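Local coordinates for protein Sec-alkylsulfatase (Pseudomonas sp., PDB 4AXH) that hydrolyses secondary alkyl sulfates enantioselectively with zinc, inverting the configuration of (R)-esters to give (S)-alcohols and sulfate, at residues A69-V83 and T152-H166. Sequence-based numbering, arbitrary orientation. Where two conformers were deposited one is given.
Sequences APFSGQIKNAEGQVV and TAETARAALDLYFQH
I75 packs its two branches against T155, A158 and the backbone of E154 on helix 153-164. The CG1 branch sets CD1 3.7 Å from A158 CB and also brings it against T155 CG2, the two side chains crossing at about a right angle. With chi1 at -63° CG1 lies beside the backbone N, which turns CG2 anti to that N and onto the first helical turn, 3.7 Å from the carbonyl O of E154. V83, whose backbone N donates to I75 O across the hairpin, adds CG1 from the next strand, 4.0 Å from T155 CG2; T155 CG2 thus touches both I75 CD1 and V83 CG1. The hydroxyl of T155 has other work: OG1 receives a bond from T152 OG1 and is also hydrogen-bonded to D131.

Next to this buried patch, E154 bends at chi2 (86°) and lays CG near K76 O, while its OE1 is bound by the backbone N of T258. N77 has two conformers; in one, OD1 accepts from E79 N, an Asx turn within the type I turn N77-G80, and ND2 comes near E154 OE2, a doubtful approach.

Toward the far end of the helix the contact narrows to buried A69, which meets partly exposed L162 and solvent-exposed H166. L162 reaches A69 CB with CD1 at 3.9 Å but only grazes F71. A69 CB also lies over one face of the H166 imidazole in a CH-pi contact, 3.6 Å from the ring centroid; the ring is fixed by a nearly straight bond from ND1 to L162 O.

Thus hairpin 74-76/82-85 lies over the start of the helix, and edge strand 67-70, hydrogen-bonded to 116-119, runs by its end. Elsewhere the helix packs on strands 135-138 and 144-147 of the metallo-beta-lactamase fold's mixed sheet, with helix 188-191 against A156 and L160.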
ATOM      1  N   ALA A  69      39.943   6.607  16.093  1.00 39.51           N
ATOM      2  CA  ALA A  69      40.691   6.423  14.864  1.00 37.45           C
ATOM      3  C   ALA A  69      39.866   6.786  13.656  1.00 42.22           C
ATOM      4  O   ALA A  69      38.835   6.154  13.410  1.00 42.61           O
ATOM      5  CB  ALA A  69      41.149   4.981  14.746  1.00 37.54           C
ATOM      6  N   PRO A  70      40.303   7.789  12.862  1.00 39.56           N
ATOM      7  CA  PRO A  70      39.545   8.136  11.652  1.00 38.99           C
ATOM      8  C   PRO A  70      39.727   7.119  10.527  1.00 43.60           C
ATOM      9  O   PRO A  70      40.606   6.261  10.571  1.00 42.27           O
ATOM     10  CB  PRO A  70      40.109   9.505  11.251  1.00 40.54           C
ATOM     11  CG  PRO A  70      41.181   9.837  12.235  1.00 44.97           C
ATOM     12  CD  PRO A  70      41.520   8.620  12.999  1.00 40.73           C
ATOM     13  N   PHE A  71      38.880   7.217   9.514  1.00 42.61           N
ATOM     14  CA  PHE A  71      38.951   6.379   8.328  1.00 43.20           C
ATOM     15  C   PHE A  71      38.709   7.294   7.167  1.00 51.50           C
ATOM     16  O   PHE A  71      37.687   7.988   7.143  1.00 52.69           O
ATOM     17  CB  PHE A  71      37.903   5.242   8.355  1.00 43.96           C
ATOM     18  CG  PHE A  71      37.876   4.451   7.060  1.00 43.96           C
ATOM     19  CD1 PHE A  71      38.762   3.396   6.850  1.00 45.02           C
ATOM     20  CD2 PHE A  71      37.017   4.805   6.025  1.00 45.78           C
ATOM     21  CE1 PHE A  71      38.762   2.688   5.643  1.00 46.21           C
ATOM     22  CE2 PHE A  71      37.050   4.120   4.802  1.00 46.05           C
ATOM     23  CZ  PHE A  71      37.909   3.057   4.629  1.00 43.77           C
ATOM     24  N   SER A  72      39.632   7.298   6.197  1.00 51.32           N
ATOM     25  CA  SER A  72      39.522   8.166   5.004  1.00 52.83           C
ATOM     26  C   SER A  72      39.945   7.452   3.704  1.00 58.99           C
ATOM     27  O   SER A  72      39.900   8.054   2.622  1.00 60.89           O
ATOM     28  CB  SER A  72      40.300   9.477   5.204  1.00 54.93           C
ATOM     29  OG  SER A  72      41.293   9.437   6.226  1.00 59.08           O
ATOM     30  N   GLY A  73      40.313   6.176   3.831  1.00 53.35           N
ATOM     31  CA  GLY A  73      40.813   5.367   2.731  1.00 52.74           C
ATOM     32  C   GLY A  73      39.816   4.502   1.994  1.00 55.09           C
ATOM     33  O   GLY A  73      38.616   4.796   1.954  1.00 57.27           O
ATOM     34  N   GLN A  74      40.341   3.443   1.370  1.00 46.16           N
ATOM     35  CA  GLN A  74      39.572   2.510   0.577  1.00 43.61           C
ATOM     36  C   GLN A  74      39.529   1.124   1.235  1.00 44.89           C
ATOM     37  O   GLN A  74      40.441   0.729   1.970  1.00 44.14           O
ATOM     38  CB  GLN A  74      40.204   2.329  -0.818  1.00 44.12           C
ATOM     39  CG  GLN A  74      40.360   3.568  -1.670  1.00 61.42           C
ATOM     40  CD  GLN A  74      41.183   3.266  -2.905  1.00 88.05           C
ATOM     41  OE1 GLN A  74      42.290   2.706  -2.842  1.00 84.03           O
ATOM     42  NE2 GLN A  74      40.664   3.641  -4.061  1.00 85.22           N
ATOM     43  N   ILE A  75      38.482   0.367   0.886  1.00 37.24           N
ATOM     44  CA  ILE A  75      38.279  -1.016   1.247  1.00 33.83           C
ATOM     45  C   ILE A  75      38.156  -1.705  -0.122  1.00 39.61           C
ATOM     46  O   ILE A  75      37.367  -1.269  -0.968  1.00 40.50           O
ATOM     47  CB  ILE A  75      37.029  -1.209   2.140  1.00 34.13           C
ATOM     48  CG1 ILE A  75      37.179  -0.481   3.488  1.00 30.94           C
ATOM     49  CG2 ILE A  75      36.721  -2.711   2.342  1.00 33.59           C
ATOM     50  CD1 ILE A  75      35.850  -0.303   4.238  1.00 19.70           C
ATOM     51  N   LYS A  76      38.956  -2.746  -0.348  1.00 36.45           N
ATOM     52  CA  LYS A  76      38.962  -3.493  -1.603  1.00 36.02           C
ATOM     53  C   LYS A  76      38.393  -4.892  -1.443  1.00 41.35           C
ATOM     54  O   LYS A  76      38.374  -5.441  -0.330  1.00 43.51           O
ATOM     55  CB  LYS A  76      40.392  -3.572  -2.160  1.00 39.01           C
ATOM     56  CG  LYS A  76      40.919  -2.245  -2.703  1.00 45.95           C
ATOM     57  CD  LYS A  76      42.419  -2.075  -2.471  1.00 49.49           C
ATOM     58  CE  LYS A  76      42.747  -1.000  -1.450  1.00 75.84           C
ATOM     59  NZ  LYS A  76      42.395  -1.383  -0.039  1.00 86.60           N
ATOM     60  N   ASN A  77      37.931  -5.465  -2.576  1.00 36.21           N
ATOM     61  CA  ASN A  77      37.378  -6.812  -2.729  0.50 35.63           C
ATOM     62  C   ASN A  77      38.567  -7.797  -2.827  1.00 39.73           C
ATOM     63  O   ASN A  77      39.718  -7.347  -2.850  1.00 40.78           O
ATOM     64  CB  ASN A  77      36.543  -6.836  -4.028  0.50 33.64           C
ATOM     65  CG  ASN A  77      35.917  -8.165  -4.368  0.50 63.26           C
ATOM     66  OD1 ASN A  77      36.500  -9.004  -5.087  0.50 48.94           O
ATOM     67  ND2 ASN A  77      34.734  -8.398  -3.817  0.50 59.39           N
ATOM     68  N   ALA A  78      38.304  -9.139  -2.934  1.00 34.96           N
ATOM     69  CA  ALA A  78      39.352 -10.147  -3.140  1.00 33.08           C
ATOM     70  C   ALA A  78      40.086  -9.903  -4.453  1.00 39.20           C
ATOM     71  O   ALA A  78      41.320  -9.952  -4.488  1.00 42.37           O
ATOM     72  CB  ALA A  78      38.774 -11.537  -3.120  1.00 33.03           C
ATOM     73  N   GLU A  79      39.351  -9.527  -5.491  1.00 34.86           N
ATOM     74  CA  GLU A  79      39.909  -9.235  -6.824  1.00 34.89           C
ATOM     75  C   GLU A  79      40.673  -7.867  -6.903  1.00 42.48           C
ATOM     76  O   GLU A  79      41.092  -7.459  -7.994  1.00 42.63           O
ATOM     77  CB  GLU A  79      38.795  -9.303  -7.896  1.00 35.20           C
ATOM     78  CG  GLU A  79      38.100 -10.643  -8.012  1.00 37.99           C
ATOM     79  CD  GLU A  79      37.323 -10.760  -9.309  1.00 84.17           C
ATOM     80  OE1 GLU A  79      37.953 -10.856 -10.392  1.00 71.70           O
ATOM     81  OE2 GLU A  79      36.073 -10.739  -9.240  1.00 96.26           O
ATOM     82  N   GLY A  80      40.824  -7.183  -5.756  1.00 40.08           N
ATOM     83  CA  GLY A  80      41.510  -5.895  -5.643  1.00 38.84           C
ATOM     84  C   GLY A  80      40.702  -4.671  -6.025  1.00 43.70           C
ATOM     85  O   GLY A  80      41.230  -3.559  -5.928  1.00 43.35           O
ATOM     86  N   GLN A  81      39.419  -4.856  -6.491  1.00 40.32           N
ATOM     87  CA  GLN A  81      38.513  -3.761  -6.891  1.00 39.01           C
ATOM     88  C   GLN A  81      37.970  -3.029  -5.650  1.00 46.02           C
ATOM     89  O   GLN A  81      37.687  -3.664  -4.635  1.00 46.30           O
ATOM     90  CB  GLN A  81      37.314  -4.236  -7.721  1.00 39.05           C
ATOM     91  CG  GLN A  81      37.484  -5.484  -8.561  1.00 43.57           C
ATOM     92  CD  GLN A  81      36.121  -5.964  -9.022  1.00 57.63           C
ATOM     93  OE1 GLN A  81      35.393  -6.675  -8.313  1.00 48.23           O
ATOM     94  NE2 GLN A  81      35.709  -5.536 -10.193  1.00 56.37           N
ATOM     95  N   VAL A  82      37.774  -1.695  -5.770  1.00 42.71           N
ATOM     96  CA  VAL A  82      37.290  -0.809  -4.704  1.00 40.60           C
ATOM     97  C   VAL A  82      35.837  -1.125  -4.363  1.00 41.02           C
ATOM     98  O   VAL A  82      35.002  -1.211  -5.263  1.00 40.53           O
ATOM     99  CB  VAL A  82      37.524   0.708  -5.000  1.00 43.04           C
ATOM    100  CG1 VAL A  82      37.368   1.545  -3.733  1.00 41.97           C
ATOM    101  CG2 VAL A  82      38.900   0.948  -5.604  1.00 42.60           C
ATOM    102  N   VAL A  83      35.574  -1.332  -3.059  1.00 35.34           N
ATOM    103  CA  VAL A  83      34.274  -1.651  -2.464  1.00 35.03           C
ATOM    104  C   VAL A  83      33.683  -0.395  -1.808  1.00 37.25           C
ATOM    105  O   VAL A  83      32.481  -0.141  -1.940  1.00 34.93           O
ATOM    106  CB  VAL A  83      34.400  -2.838  -1.443  1.00 38.59           C
ATOM    107  CG1 VAL A  83      33.160  -3.002  -0.567  1.00 37.98           C
ATOM    108  CG2 VAL A  83      34.686  -4.132  -2.164  1.00 38.39           C
ATOM    109  N   THR A 152      28.376  -5.793   3.652  1.00 22.83           N
ATOM    110  CA  THR A 152      29.235  -6.719   2.941  1.00 21.75           C
ATOM    111  C   THR A 152      30.283  -7.368   3.820  1.00 27.61           C
ATOM    112  O   THR A 152      30.663  -6.819   4.855  1.00 26.98           O
ATOM    113  CB  THR A 152      29.859  -6.016   1.746  1.00 26.62           C
ATOM    114  OG1 THR A 152      30.900  -5.142   2.195  1.00 26.52           O
ATOM    115  CG2 THR A 152      28.837  -5.230   0.919  1.00 25.69           C
ATOM    116  N   ALA A 153      30.782  -8.535   3.395  1.00 26.30           N
ATOM    117  CA  ALA A 153      31.805  -9.281   4.132  1.00 25.18           C
ATOM    118  C   ALA A 153      33.110  -8.472   4.242  1.00 26.63           C
ATOM    119  O   ALA A 153      33.770  -8.486   5.299  1.00 25.81           O
ATOM    120  CB  ALA A 153      32.038 -10.618   3.438  1.00 26.14           C
ATOM    121  N   GLU A 154      33.451  -7.726   3.166  1.00 22.91           N
ATOM    122  CA  GLU A 154      34.663  -6.888   3.095  1.00 23.29           C
ATOM    123  C   GLU A 154      34.593  -5.711   4.047  1.00 27.57           C
ATOM    124  O   GLU A 154      35.594  -5.401   4.692  1.00 28.04           O
ATOM    125  CB  GLU A 154      34.969  -6.424   1.644  1.00 24.46           C
ATOM    126  CG  GLU A 154      35.121  -7.549   0.627  1.00 17.36           C
ATOM    127  CD  GLU A 154      33.810  -8.000   0.022  1.00 32.67           C
ATOM    128  OE1 GLU A 154      32.746  -7.600   0.542  1.00 28.63           O
ATOM    129  OE2 GLU A 154      33.840  -8.773  -0.961  1.00 39.16           O
ATOM    130  N   THR A 155      33.404  -5.081   4.173  1.00 24.56           N
ATOM    131  CA  THR A 155      33.212  -3.966   5.097  1.00 24.03           C
ATOM    132  C   THR A 155      33.164  -4.434   6.551  1.00 28.17           C
ATOM    133  O   THR A 155      33.843  -3.844   7.407  1.00 28.03           O
ATOM    134  CB  THR A 155      32.164  -2.941   4.604  1.00 32.42           C
ATOM    135  OG1 THR A 155      30.899  -3.567   4.441  1.00 31.64           O
ATOM    136  CG2 THR A 155      32.576  -2.256   3.301  1.00 31.48           C
ATOM    137  N   ALA A 156      32.461  -5.550   6.816  1.00 26.32           N
ATOM    138  CA  ALA A 156      32.408  -6.183   8.143  1.00 27.52           C
ATOM    139  C   ALA A 156      33.815  -6.475   8.654  1.00 32.88           C
ATOM    140  O   ALA A 156      34.155  -6.135   9.788  1.00 33.84           O
ATOM    141  CB  ALA A 156      31.626  -7.473   8.062  1.00 28.67           C
ATOM    142  N   ARG A 157      34.647  -7.052   7.782  1.00 31.15           N
ATOM    143  CA  ARG A 157      36.046  -7.377   8.061  1.00 32.71           C
ATOM    144  C   ARG A 157      36.873  -6.127   8.324  1.00 38.02           C
ATOM    145  O   ARG A 157      37.614  -6.091   9.301  1.00 40.81           O
ATOM    146  CB  ARG A 157      36.652  -8.217   6.902  1.00 33.58           C
ATOM    147  CG  ARG A 157      37.993  -8.852   7.197  1.00 31.12           C
ATOM    148  CD  ARG A 157      37.905 -10.083   8.082  1.00 46.01           C
ATOM    149  NE  ARG A 157      37.832  -9.761   9.514  1.00 51.83           N
ATOM    150  CZ  ARG A 157      38.883  -9.455  10.258  1.00 62.63           C
ATOM    151  NH1 ARG A 157      40.099  -9.418   9.716  1.00 61.68           N
ATOM    152  NH2 ARG A 157      38.729  -9.153  11.544  1.00 29.62           N
ATOM    153  N   ALA A 158      36.737  -5.104   7.475  1.00 31.60           N
ATOM    154  CA  ALA A 158      37.464  -3.852   7.647  1.00 29.75           C
ATOM    155  C   ALA A 158      37.094  -3.130   8.950  1.00 32.28           C
ATOM    156  O   ALA A 158      37.986  -2.637   9.629  1.00 32.85           O
ATOM    157  CB  ALA A 158      37.257  -2.954   6.436  1.00 29.77           C
ATOM    158  N   ALA A 159      35.795  -3.077   9.300  1.00 28.09           N
ATOM    159  CA  ALA A 159      35.299  -2.452  10.538  1.00 27.73           C
ATOM    160  C   ALA A 159      35.944  -3.100  11.784  1.00 34.40           C
ATOM    161  O   ALA A 159      36.511  -2.411  12.652  1.00 32.16           O
ATOM    162  CB  ALA A 159      33.796  -2.609  10.610  1.00 27.97           C
ATOM    163  N   LEU A 160      35.883  -4.450  11.828  1.00 32.78           N
ATOM    164  CA  LEU A 160      36.484  -5.288  12.856  1.00 32.16           C
ATOM    165  C   LEU A 160      38.032  -5.159  12.872  1.00 31.86           C
ATOM    166  O   LEU A 160      38.628  -5.192  13.947  1.00 33.20           O
ATOM    167  CB  LEU A 160      36.057  -6.719  12.583  1.00 32.87           C
ATOM    168  CG  LEU A 160      35.664  -7.550  13.769  1.00 38.00           C
ATOM    169  CD1 LEU A 160      34.271  -7.239  14.228  1.00 37.56           C
ATOM    170  CD2 LEU A 160      35.762  -9.024  13.418  1.00 42.79           C
ATOM    171  N   ASP A 161      38.671  -4.962  11.703  1.00 25.37           N
ATOM    172  CA  ASP A 161      40.124  -4.784  11.601  1.00 25.97           C
ATOM    173  C   ASP A 161      40.575  -3.494  12.293  1.00 36.03           C
ATOM    174  O   ASP A 161      41.570  -3.511  13.054  1.00 39.30           O
ATOM    175  CB  ASP A 161      40.601  -4.788  10.127  1.00 27.36           C
ATOM    176  CG  ASP A 161      40.851  -6.158   9.500  1.00 44.19           C
ATOM    177  OD1 ASP A 161      40.961  -7.154  10.262  1.00 48.69           O
ATOM    178  OD2 ASP A 161      41.029  -6.222   8.253  1.00 45.75           O
ATOM    179  N   LEU A 162      39.836  -2.374  12.012  1.00 30.30           N
ATOM    180  CA  LEU A 162      40.046  -1.030  12.545  1.00 28.71           C
ATOM    181  C   LEU A 162      39.835  -1.045  14.042  1.00 32.76           C
ATOM    182  O   LEU A 162      40.625  -0.433  14.753  1.00 33.59           O
ATOM    183  CB  LEU A 162      39.115  -0.023  11.849  1.00 28.23           C
ATOM    184  CG  LEU A 162      39.080   1.431  12.351  1.00 31.61           C
ATOM    185  CD1 LEU A 162      40.417   2.114  12.191  1.00 31.88           C
ATOM    186  CD2 LEU A 162      37.991   2.210  11.624  1.00 30.86           C
ATOM    187  N   TYR A 163      38.835  -1.795  14.522  1.00 28.56           N
ATOM    188  CA  TYR A 163      38.566  -1.962  15.945  1.00 29.39           C
ATOM    189  C   TYR A 163      39.716  -2.691  16.639  1.00 37.17           C
ATOM    190  O   TYR A 163      40.148  -2.268  17.726  1.00 38.01           O
ATOM    191  CB  TYR A 163      37.260  -2.734  16.175  1.00 31.16           C
ATOM    192  CG  TYR A 163      37.015  -3.101  17.622  1.00 35.04           C
ATOM    193  CD1 TYR A 163      36.440  -2.191  18.511  1.00 36.95           C
ATOM    194  CD2 TYR A 163      37.338  -4.369  18.104  1.00 36.30           C
ATOM    195  CE1 TYR A 163      36.203  -2.530  19.848  1.00 39.19           C
ATOM    196  CE2 TYR A 163      37.121  -4.716  19.443  1.00 36.67           C
ATOM    197  CZ  TYR A 163      36.552  -3.792  20.310  1.00 44.50           C
ATOM    198  OH  TYR A 163      36.329  -4.122  21.624  1.00 42.53           O
ATOM    199  N   PHE A 164      40.194  -3.802  16.048  1.00 33.85           N
ATOM    200  CA  PHE A 164      41.283  -4.567  16.667  1.00 33.12           C
ATOM    201  C   PHE A 164      42.613  -3.821  16.678  1.00 39.40           C
ATOM    202  O   PHE A 164      43.436  -4.073  17.553  1.00 40.71           O
ATOM    203  CB  PHE A 164      41.386  -5.994  16.093  1.00 33.94           C
ATOM    204  CG  PHE A 164      40.213  -6.874  16.457  1.00 33.55           C
ATOM    205  CD1 PHE A 164      39.715  -6.897  17.764  1.00 33.93           C
ATOM    206  CD2 PHE A 164      39.638  -7.720  15.509  1.00 31.99           C
ATOM    207  CE1 PHE A 164      38.643  -7.717  18.103  1.00 33.72           C
ATOM    208  CE2 PHE A 164      38.546  -8.525  15.841  1.00 33.61           C
ATOM    209  CZ  PHE A 164      38.055  -8.520  17.138  1.00 32.21           C
ATOM    210  N   GLN A 165      42.794  -2.850  15.755  1.00 35.83           N
ATOM    211  CA  GLN A 165      44.002  -2.028  15.705  1.00 35.16           C
ATOM    212  C   GLN A 165      44.125  -1.070  16.919  1.00 40.43           C
ATOM    213  O   GLN A 165      45.214  -0.521  17.142  1.00 40.80           O
ATOM    214  CB  GLN A 165      44.063  -1.247  14.401  1.00 35.44           C
ATOM    215  CG  GLN A 165      44.821  -1.974  13.311  1.00 61.05           C
ATOM    216  CD  GLN A 165      44.387  -1.561  11.930  1.00 86.91           C
ATOM    217  OE1 GLN A 165      43.969  -2.393  11.119  1.00 79.10           O
ATOM    218  NE2 GLN A 165      44.489  -0.269  11.622  1.00 83.92           N
ATOM    219  N   HIS A 166      43.027  -0.891  17.707  1.00 35.52           N
ATOM    220  CA  HIS A 166      42.970   0.034  18.839  1.00 35.99           C
ATOM    221  C   HIS A 166      42.438  -0.583  20.094  1.00 48.63           C
ATOM    222  O   HIS A 166      42.581  -0.006  21.176  1.00 51.55           O
ATOM    223  CB  HIS A 166      42.146   1.275  18.476  1.00 36.19           C
ATOM    224  CG  HIS A 166      42.730   2.031  17.326  1.00 39.09           C
ATOM    225  ND1 HIS A 166      42.424   1.693  16.011  1.00 40.55           N
ATOM    226  CD2 HIS A 166      43.667   3.008  17.322  1.00 40.20           C
ATOM    227  CE1 HIS A 166      43.171   2.481  15.253  1.00 39.84           C
ATOM    228  NE2 HIS A 166      43.929   3.299  15.992  1.00 40.05           N
TER